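Local coordinates for protein TqaL (Neurospora crassa, PDB 7EEH) that belongs to the 2OG-Fe dioxygenase family of the cupin clan and carries an iron ion in a beta-strand core, at residues B[121-135]-B[297-309]. The protein carries 1 engineered substitution. Sequence-based numbering, arbitrary orientation.
Sequences QDELQLNTAFQALLV and PHEELPMEVPLFL
Selenomethionine Met303 buries its side chain among Gln125, Phe130, Gln131 and Leu134, a worked example of how a C-terminal segment packs against a helix around one long side chain. Its chain leaves with CG anti to the backbone N (chi1 -171°) and then bends twice, which turns the methyl CE to the rim of the Phe130 ring, 3.9 Å from CE2 and near the ring plane, while CD1 of Leu134 meets the same methyl tip to tip. Packing is tight here, for Met303 CB also lies 3.5 Å from Gln125 OE1. At the far end the buried Val135 closes in as well, its CG1 3.4 Å from Leu307 O, a buried carbonyl oxygen without a polar partner in the model.

Gln131 NE2 donates to Gln125 O, 3.0 Å away, in the carbonyl plane and on a lone pair. The extended Gln131 chain meanwhile lays its amide across Val305, with Gln131 OE1 3.4 Å from Val305 CG1.

The direct hydrogen bond between the segments comes from Gln125. Both N-H groups of its amide are used in plane: Gln125 NE2 runs almost straight to Asp122 OD1 (2.9 Å) and also to Leu301 O (2.8 Å), approaching from above that carbonyl plane. With OE1 taken by Arg92, the flat group has three partners that fix its rotation.

The margins are looser. A water donates to Asp122 OD1 and to Pro302 O, bridging the segments, while exposed Leu126 brushes Met303 CG with CD2 at 3.8 Å.

Strand 304-306 is an outermost strand of the large antiparallel sheet, pairing with strand 89-92, and helix 128-135 crosses it at -59°. Helix and C-terminal strand thus pack together at the border of the beta-sheet core, in a cupin-type fold characteristic of 2OG-Fe dioxygenases.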
ATOM      1  N   GLN B 121      22.862  25.901  11.671  1.00 23.09           N
ATOM      2  CA  GLN B 121      22.988  26.741  10.482  1.00 23.77           C
ATOM      3  C   GLN B 121      22.026  26.299   9.382  1.00 28.55           C
ATOM      4  O   GLN B 121      21.355  25.266   9.470  1.00 23.65           O
ATOM      5  CB  GLN B 121      24.432  26.732   9.967  1.00 24.75           C
ATOM      6  CG  GLN B 121      25.441  27.312  10.958  1.00 22.56           C
ATOM      7  CD  GLN B 121      25.182  28.794  11.214  1.00 29.06           C
ATOM      8  OE1 GLN B 121      25.116  29.585  10.276  1.00 28.10           O
ATOM      9  NE2 GLN B 121      25.004  29.167  12.484  1.00 28.65           N
ATOM     10  N   ASP B 122      21.959  27.110   8.322  1.00 29.41           N
ATOM     11  CA  ASP B 122      21.098  26.758   7.196  1.00 26.44           C
ATOM     12  C   ASP B 122      21.472  25.401   6.608  1.00 26.29           C
ATOM     13  O   ASP B 122      20.597  24.689   6.089  1.00 25.41           O
ATOM     14  CB  ASP B 122      21.158  27.852   6.125  1.00 30.14           C
ATOM     15  CG  ASP B 122      20.223  29.014   6.422  1.00 33.18           C
ATOM     16  OD1 ASP B 122      19.348  28.877   7.314  1.00 28.90           O
ATOM     17  OD2 ASP B 122      20.351  30.066   5.759  1.00 37.65           O
ATOM     18  N   GLU B 123      22.756  25.016   6.705  1.00 23.08           N
ATOM     19  CA  GLU B 123      23.190  23.708   6.216  1.00 23.93           C
ATOM     20  C   GLU B 123      22.292  22.592   6.740  1.00 25.17           C
ATOM     21  O   GLU B 123      21.925  21.681   5.995  1.00 25.05           O
ATOM     22  CB  GLU B 123      24.639  23.428   6.619  1.00 23.14           C
ATOM     23  CG  GLU B 123      25.207  22.198   5.929  1.00 27.05           C
ATOM     24  CD  GLU B 123      26.558  21.755   6.461  1.00 28.44           C
ATOM     25  OE1 GLU B 123      27.170  22.486   7.269  1.00 27.26           O
ATOM     26  OE2 GLU B 123      27.006  20.657   6.062  1.00 30.35           O
ATOM     27  N   LEU B 124      21.925  22.652   8.019  1.00 23.52           N
ATOM     28  CA  LEU B 124      21.045  21.644   8.605  1.00 24.26           C
ATOM     29  C   LEU B 124      19.579  22.025   8.433  1.00 20.76           C
ATOM     30  O   LEU B 124      18.803  21.252   7.863  1.00 21.82           O
ATOM     31  CB  LEU B 124      21.360  21.429  10.094  1.00 21.02           C
ATOM     32  CG  LEU B 124      20.480  20.373  10.797  1.00 20.99           C
ATOM     33  CD1 LEU B 124      20.586  19.025  10.106  1.00 19.41           C
ATOM     34  CD2 LEU B 124      20.841  20.243  12.253  1.00 19.94           C
ATOM     35  N   GLN B 125      19.193  23.219   8.901  1.00 20.39           N
ATOM     36  CA  GLN B 125      17.772  23.530   9.020  1.00 22.44           C
ATOM     37  C   GLN B 125      17.084  23.748   7.675  1.00 26.47           C
ATOM     38  O   GLN B 125      15.860  23.690   7.616  1.00 24.00           O
ATOM     39  CB  GLN B 125      17.569  24.744   9.933  1.00 23.72           C
ATOM     40  CG  GLN B 125      17.987  26.089   9.342  1.00 24.36           C
ATOM     41  CD  GLN B 125      17.418  27.254  10.137  1.00 26.13           C
ATOM     42  OE1 GLN B 125      16.753  27.056  11.153  1.00 25.51           O
ATOM     43  NE2 GLN B 125      17.696  28.476   9.693  1.00 29.94           N
ATOM     44  N   LEU B 126      17.815  23.985   6.587  1.00 26.56           N
ATOM     45  CA  LEU B 126      17.178  24.004   5.273  1.00 25.14           C
ATOM     46  C   LEU B 126      17.303  22.669   4.538  1.00 26.24           C
ATOM     47  O   LEU B 126      16.837  22.548   3.401  1.00 27.21           O
ATOM     48  CB  LEU B 126      17.751  25.141   4.415  1.00 30.41           C
ATOM     49  CG  LEU B 126      17.591  26.564   4.978  1.00 28.97           C
ATOM     50  CD1 LEU B 126      17.970  27.635   3.932  1.00 31.36           C
ATOM     51  CD2 LEU B 126      16.186  26.813   5.517  1.00 29.07           C
ATOM     52  N   ASN B 127      17.939  21.681   5.145  1.00 25.08           N
ATOM     53  CA  ASN B 127      17.982  20.337   4.590  1.00 23.72           C
ATOM     54  C   ASN B 127      16.576  19.739   4.646  1.00 23.89           C
ATOM     55  O   ASN B 127      15.960  19.690   5.716  1.00 22.97           O
ATOM     56  CB  ASN B 127      18.997  19.514   5.387  1.00 22.01           C
ATOM     57  CG  ASN B 127      19.106  18.088   4.924  1.00 22.72           C
ATOM     58  OD1 ASN B 127      18.132  17.333   4.956  1.00 20.58           O
ATOM     59  ND2 ASN B 127      20.305  17.698   4.507  1.00 21.94           N
ATOM     60  N   THR B 128      16.043  19.328   3.491  1.00 23.89           N
ATOM     61  CA  THR B 128      14.655  18.857   3.448  1.00 25.13           C
ATOM     62  C   THR B 128      14.441  17.542   4.194  1.00 20.14           C
ATOM     63  O   THR B 128      13.295  17.229   4.548  1.00 21.91           O
ATOM     64  CB  THR B 128      14.180  18.683   2.002  1.00 22.38           C
ATOM     65  OG1 THR B 128      14.979  17.676   1.358  1.00 21.84           O
ATOM     66  CG2 THR B 128      14.293  19.995   1.247  1.00 25.31           C
ATOM     67  N   ALA B 129      15.491  16.747   4.397  1.00 21.14           N
ATOM     68  CA  ALA B 129      15.360  15.551   5.223  1.00 19.74           C
ATOM     69  C   ALA B 129      15.276  15.920   6.694  1.00 22.06           C
ATOM     70  O   ALA B 129      14.432  15.385   7.425  1.00 20.66           O
ATOM     71  CB  ALA B 129      16.524  14.582   4.980  1.00 18.39           C
ATOM     72  N   PHE B 130      16.126  16.842   7.148  1.00 19.41           N
ATOM     73  CA  PHE B 130      15.963  17.363   8.504  1.00 19.87           C
ATOM     74  C   PHE B 130      14.571  17.948   8.705  1.00 20.96           C
ATOM     75  O   PHE B 130      13.934  17.709   9.742  1.00 20.45           O
ATOM     76  CB  PHE B 130      17.016  18.430   8.815  1.00 19.78           C
ATOM     77  CG  PHE B 130      16.735  19.195  10.093  1.00 19.27           C
ATOM     78  CD1 PHE B 130      17.082  18.662  11.325  1.00 19.69           C
ATOM     79  CD2 PHE B 130      16.107  20.431  10.058  1.00 16.17           C
ATOM     80  CE1 PHE B 130      16.815  19.352  12.500  1.00 20.94           C
ATOM     81  CE2 PHE B 130      15.841  21.128  11.229  1.00 18.72           C
ATOM     82  CZ  PHE B 130      16.193  20.590  12.451  1.00 18.85           C
ATOM     83  N   GLN B 131      14.087  18.736   7.732  1.00 19.44           N
ATOM     84  CA  GLN B 131      12.747  19.305   7.849  1.00 21.78           C
ATOM     85  C   GLN B 131      11.696  18.203   7.919  1.00 20.37           C
ATOM     86  O   GLN B 131      10.745  18.295   8.696  1.00 20.89           O
ATOM     87  CB  GLN B 131      12.455  20.253   6.684  1.00 24.29           C
ATOM     88  CG  GLN B 131      13.399  21.471   6.635  1.00 25.40           C
ATOM     89  CD  GLN B 131      13.048  22.465   5.536  1.00 29.12           C
ATOM     90  OE1 GLN B 131      12.356  22.130   4.579  1.00 25.61           O
ATOM     91  NE2 GLN B 131      13.524  23.700   5.681  1.00 25.57           N
ATOM     92  N   ALA B 132      11.854  17.155   7.116  1.00 21.50           N
ATOM     93  CA  ALA B 132      10.920  16.035   7.184  1.00 22.02           C
ATOM     94  C   ALA B 132      10.943  15.388   8.561  1.00 19.21           C
ATOM     95  O   ALA B 132       9.900  14.960   9.068  1.00 20.25           O
ATOM     96  CB  ALA B 132      11.247  15.009   6.104  1.00 16.87           C
ATOM     97  N   LEU B 133      12.117  15.346   9.203  1.00 19.66           N
ATOM     98  CA  LEU B 133      12.190  14.803  10.558  1.00 18.15           C
ATOM     99  C   LEU B 133      11.361  15.626  11.533  1.00 19.85           C
ATOM    100  O   LEU B 133      10.681  15.065  12.394  1.00 20.90           O
ATOM    101  CB  LEU B 133      13.640  14.717  11.037  1.00 19.33           C
ATOM    102  CG  LEU B 133      14.409  13.457  10.628  1.00 18.18           C
ATOM    103  CD1 LEU B 133      15.897  13.597  10.944  1.00 17.36           C
ATOM    104  CD2 LEU B 133      13.817  12.196  11.292  1.00 17.09           C
ATOM    105  N   LEU B 134      11.408  16.956  11.421  1.00 21.66           N
ATOM    106  CA  LEU B 134      10.583  17.800  12.283  1.00 19.48           C
ATOM    107  C   LEU B 134       9.102  17.559  12.030  1.00 20.95           C
ATOM    108  O   LEU B 134       8.311  17.450  12.972  1.00 20.85           O
ATOM    109  CB  LEU B 134      10.917  19.275  12.060  1.00 19.94           C
ATOM    110  CG  LEU B 134      12.178  19.852  12.714  1.00 19.12           C
ATOM    111  CD1 LEU B 134      12.409  21.251  12.186  1.00 19.04           C
ATOM    112  CD2 LEU B 134      12.054  19.869  14.238  1.00 16.45           C
ATOM    113  N   VAL B 135       8.701  17.518  10.756  1.00 21.36           N
ATOM    114  CA  VAL B 135       7.300  17.275  10.432  1.00 20.14           C
ATOM    115  C   VAL B 135       6.867  15.925  10.992  1.00 19.20           C
ATOM    116  O   VAL B 135       5.807  15.804  11.619  1.00 21.93           O
ATOM    117  CB  VAL B 135       7.083  17.376   8.910  1.00 21.71           C
ATOM    118  CG1 VAL B 135       5.668  17.069   8.552  1.00 21.22           C
ATOM    119  CG2 VAL B 135       7.420  18.789   8.426  1.00 21.81           C
ATOM    120  N   PRO B 297      10.689  34.747  16.213  1.00 30.60           N
ATOM    121  CA  PRO B 297      11.407  33.989  15.191  1.00 31.87           C
ATOM    122  C   PRO B 297      12.821  34.523  15.015  1.00 36.40           C
ATOM    123  O   PRO B 297      13.153  35.646  15.411  1.00 35.55           O
ATOM    124  CB  PRO B 297      10.564  34.193  13.928  1.00 35.71           C
ATOM    125  CG  PRO B 297       9.745  35.406  14.205  1.00 40.91           C
ATOM    126  CD  PRO B 297       9.515  35.447  15.674  1.00 37.26           C
ATOM    127  N   HIS B 298      13.671  33.680  14.440  1.00 33.02           N
ATOM    128  CA  HIS B 298      15.072  34.038  14.280  1.00 33.00           C
ATOM    129  C   HIS B 298      15.197  35.062  13.165  1.00 34.79           C
ATOM    130  O   HIS B 298      14.666  34.867  12.069  1.00 32.02           O
ATOM    131  CB  HIS B 298      15.908  32.797  13.970  1.00 29.26           C
ATOM    132  CG  HIS B 298      17.356  32.934  14.318  1.00 31.18           C
ATOM    133  ND1 HIS B 298      18.185  33.852  13.709  1.00 31.39           N
ATOM    134  CD2 HIS B 298      18.131  32.249  15.192  1.00 31.48           C
ATOM    135  CE1 HIS B 298      19.406  33.735  14.203  1.00 31.41           C
ATOM    136  NE2 HIS B 298      19.398  32.770  15.105  1.00 31.74           N
ATOM    137  N   GLU B 299      15.889  36.164  13.449  1.00 41.81           N
ATOM    138  CA  GLU B 299      15.949  37.252  12.479  1.00 42.72           C
ATOM    139  C   GLU B 299      16.956  36.966  11.373  1.00 39.30           C
ATOM    140  O   GLU B 299      16.723  37.317  10.212  1.00 46.42           O
ATOM    141  CB  GLU B 299      16.286  38.568  13.188  1.00 44.32           C
ATOM    142  CG  GLU B 299      15.088  39.245  13.829  1.00 48.78           C
ATOM    143  CD  GLU B 299      14.724  40.546  13.146  1.00 62.96           C
ATOM    144  OE1 GLU B 299      15.580  41.083  12.413  1.00 60.63           O
ATOM    145  OE2 GLU B 299      13.586  41.032  13.338  1.00 70.86           O
ATOM    146  N   GLU B 300      18.076  36.326  11.697  1.00 35.28           N
ATOM    147  CA  GLU B 300      19.114  36.133  10.697  1.00 37.67           C
ATOM    148  C   GLU B 300      19.143  34.723  10.112  1.00 39.14           C
ATOM    149  O   GLU B 300      19.654  34.545   9.000  1.00 38.65           O
ATOM    150  CB  GLU B 300      20.486  36.492  11.290  1.00 44.82           C
ATOM    151  CG  GLU B 300      21.631  36.407  10.289  1.00 56.11           C
ATOM    152  CD  GLU B 300      22.857  35.696  10.849  1.00 67.52           C
ATOM    153  OE1 GLU B 300      23.573  36.297  11.686  1.00 71.91           O
ATOM    154  OE2 GLU B 300      23.120  34.541  10.435  1.00 64.13           O
ATOM    155  N   LEU B 301      18.585  33.725  10.795  1.00 38.59           N
ATOM    156  CA  LEU B 301      18.508  32.356  10.280  1.00 31.36           C
ATOM    157  C   LEU B 301      17.050  31.901  10.208  1.00 34.99           C
ATOM    158  O   LEU B 301      16.678  30.865  10.773  1.00 31.44           O
ATOM    159  CB  LEU B 301      19.329  31.410  11.148  1.00 28.08           C
ATOM    160  CG  LEU B 301      20.845  31.614  11.145  1.00 31.83           C
ATOM    161  CD1 LEU B 301      21.500  30.924  12.344  1.00 30.72           C
ATOM    162  CD2 LEU B 301      21.433  31.112   9.846  1.00 32.61           C
ATOM    163  N   PRO B 302      16.200  32.645   9.504  1.00 30.66           N
ATOM    164  CA  PRO B 302      14.776  32.323   9.516  1.00 33.08           C
ATOM    165  C   PRO B 302      14.518  30.989   8.840  1.00 31.07           C
ATOM    166  O   PRO B 302      15.287  30.539   7.991  1.00 31.10           O
ATOM    167  CB  PRO B 302      14.150  33.479   8.731  1.00 34.35           C
ATOM    168  CG  PRO B 302      15.222  33.825   7.743  1.00 36.33           C
ATOM    169  CD  PRO B 302      16.511  33.686   8.504  1.00 36.72           C
HETATM  170  N   MSE B 303      13.424  30.354   9.248  1.00 31.05           N
HETATM  171  CA  MSE B 303      13.022  29.069   8.698  1.00 30.28           C
HETATM  172  C   MSE B 303      11.591  28.775   9.119  1.00 29.45           C
HETATM  173  O   MSE B 303      11.231  28.931  10.285  1.00 27.35           O
HETATM  174  CB  MSE B 303      13.984  27.970   9.158  1.00 28.03           C
HETATM  175  CG  MSE B 303      13.788  26.642   8.469  1.00 30.64           C
HETATM  176 SE   MSE B 303      12.619  25.448   9.490  1.00 55.38          SE
HETATM  177  CE  MSE B 303      13.796  24.075   9.634  1.00 12.05           C
ATOM    178  N   GLU B 304      10.751  28.388   8.161  1.00 30.97           N
ATOM    179  CA  GLU B 304       9.387  28.003   8.490  1.00 28.56           C
ATOM    180  C   GLU B 304       8.867  27.080   7.403  1.00 32.61           C
ATOM    181  O   GLU B 304       8.968  27.408   6.219  1.00 33.69           O
ATOM    182  CB  GLU B 304       8.478  29.226   8.638  1.00 34.00           C
ATOM    183  CG  GLU B 304       7.036  28.868   8.963  1.00 31.99           C
ATOM    184  CD  GLU B 304       6.335  29.913   9.810  1.00 34.00           C
ATOM    185  OE1 GLU B 304       7.001  30.839  10.317  1.00 38.09           O
ATOM    186  OE2 GLU B 304       5.108  29.791   9.984  1.00 36.16           O
ATOM    187  N   VAL B 305       8.346  25.922   7.798  1.00 33.06           N
ATOM    188  CA  VAL B 305       7.782  24.971   6.845  1.00 30.48           C
ATOM    189  C   VAL B 305       6.429  24.522   7.375  1.00 29.25           C
ATOM    190  O   VAL B 305       6.238  24.441   8.595  1.00 30.08           O
ATOM    191  CB  VAL B 305       8.704  23.759   6.601  1.00 33.68           C
ATOM    192  CG1 VAL B 305      10.056  24.203   6.059  1.00 35.04           C
ATOM    193  CG2 VAL B 305       8.875  22.930   7.855  1.00 33.57           C
ATOM    194  N   PRO B 306       5.467  24.228   6.505  1.00 32.97           N
ATOM    195  CA  PRO B 306       4.173  23.728   6.980  1.00 32.44           C
ATOM    196  C   PRO B 306       4.297  22.330   7.563  1.00 29.76           C
ATOM    197  O   PRO B 306       5.126  21.530   7.133  1.00 33.08           O
ATOM    198  CB  PRO B 306       3.307  23.726   5.715  1.00 34.37           C
ATOM    199  CG  PRO B 306       4.281  23.705   4.577  1.00 34.48           C
ATOM    200  CD  PRO B 306       5.478  24.464   5.051  1.00 34.63           C
ATOM    201  N   LEU B 307       3.464  22.049   8.570  1.00 31.25           N
ATOM    202  CA  LEU B 307       3.351  20.689   9.090  1.00 31.76           C
ATOM    203  C   LEU B 307       2.439  19.842   8.225  1.00 34.87           C
ATOM    204  O   LEU B 307       2.626  18.624   8.138  1.00 35.30           O
ATOM    205  CB  LEU B 307       2.805  20.694  10.518  1.00 30.46           C
ATOM    206  CG  LEU B 307       3.732  21.198  11.613  1.00 33.96           C
ATOM    207  CD1 LEU B 307       2.947  21.424  12.891  1.00 33.40           C
ATOM    208  CD2 LEU B 307       4.847  20.200  11.828  1.00 29.01           C
ATOM    209  N   PHE B 308       1.447  20.469   7.600  1.00 37.38           N
ATOM    210  CA  PHE B 308       0.468  19.801   6.757  1.00 38.06           C
ATOM    211  C   PHE B 308       0.351  20.584   5.461  1.00 39.02           C
ATOM    212  O   PHE B 308       0.182  21.805   5.481  1.00 40.50           O
ATOM    213  CB  PHE B 308      -0.894  19.696   7.454  1.00 38.80           C
ATOM    214  CG  PHE B 308      -0.828  19.122   8.856  1.00 42.41           C
ATOM    215  CD1 PHE B 308      -0.637  19.951   9.958  1.00 43.30           C
ATOM    216  CD2 PHE B 308      -0.974  17.755   9.076  1.00 44.39           C
ATOM    217  CE1 PHE B 308      -0.596  19.424  11.255  1.00 45.36           C
ATOM    218  CE2 PHE B 308      -0.930  17.221  10.364  1.00 37.84           C
ATOM    219  CZ  PHE B 308      -0.737  18.055  11.452  1.00 42.57           C
ATOM    220  N   LEU B 309       0.481  19.882   4.345  1.00 39.46           N
ATOM    221  CA  LEU B 309       0.473  20.484   3.017  1.00 35.23           C
ATOM    222  C   LEU B 309      -0.947  20.783   2.537  1.00 43.63           C
ATOM    223  O   LEU B 309      -1.139  21.532   1.578  1.00 46.82           O
ATOM    224  CB  LEU B 309       1.171  19.552   2.023  1.00 32.74           C
ATOM    225  CG  LEU B 309       2.656  19.778   1.741  1.00 39.98           C
ATOM    226  CD1 LEU B 309       3.438  20.035   3.022  1.00 39.45           C
ATOM    227  CD2 LEU B 309       3.238  18.602   0.961  1.00 27.67           C
ATOM    228  OXT LEU B 309      -1.936  20.275   3.078  1.00 43.97           O
TER
HETATM  229  O   HOH W   1      17.942  31.034   7.083  1.00 35.52           O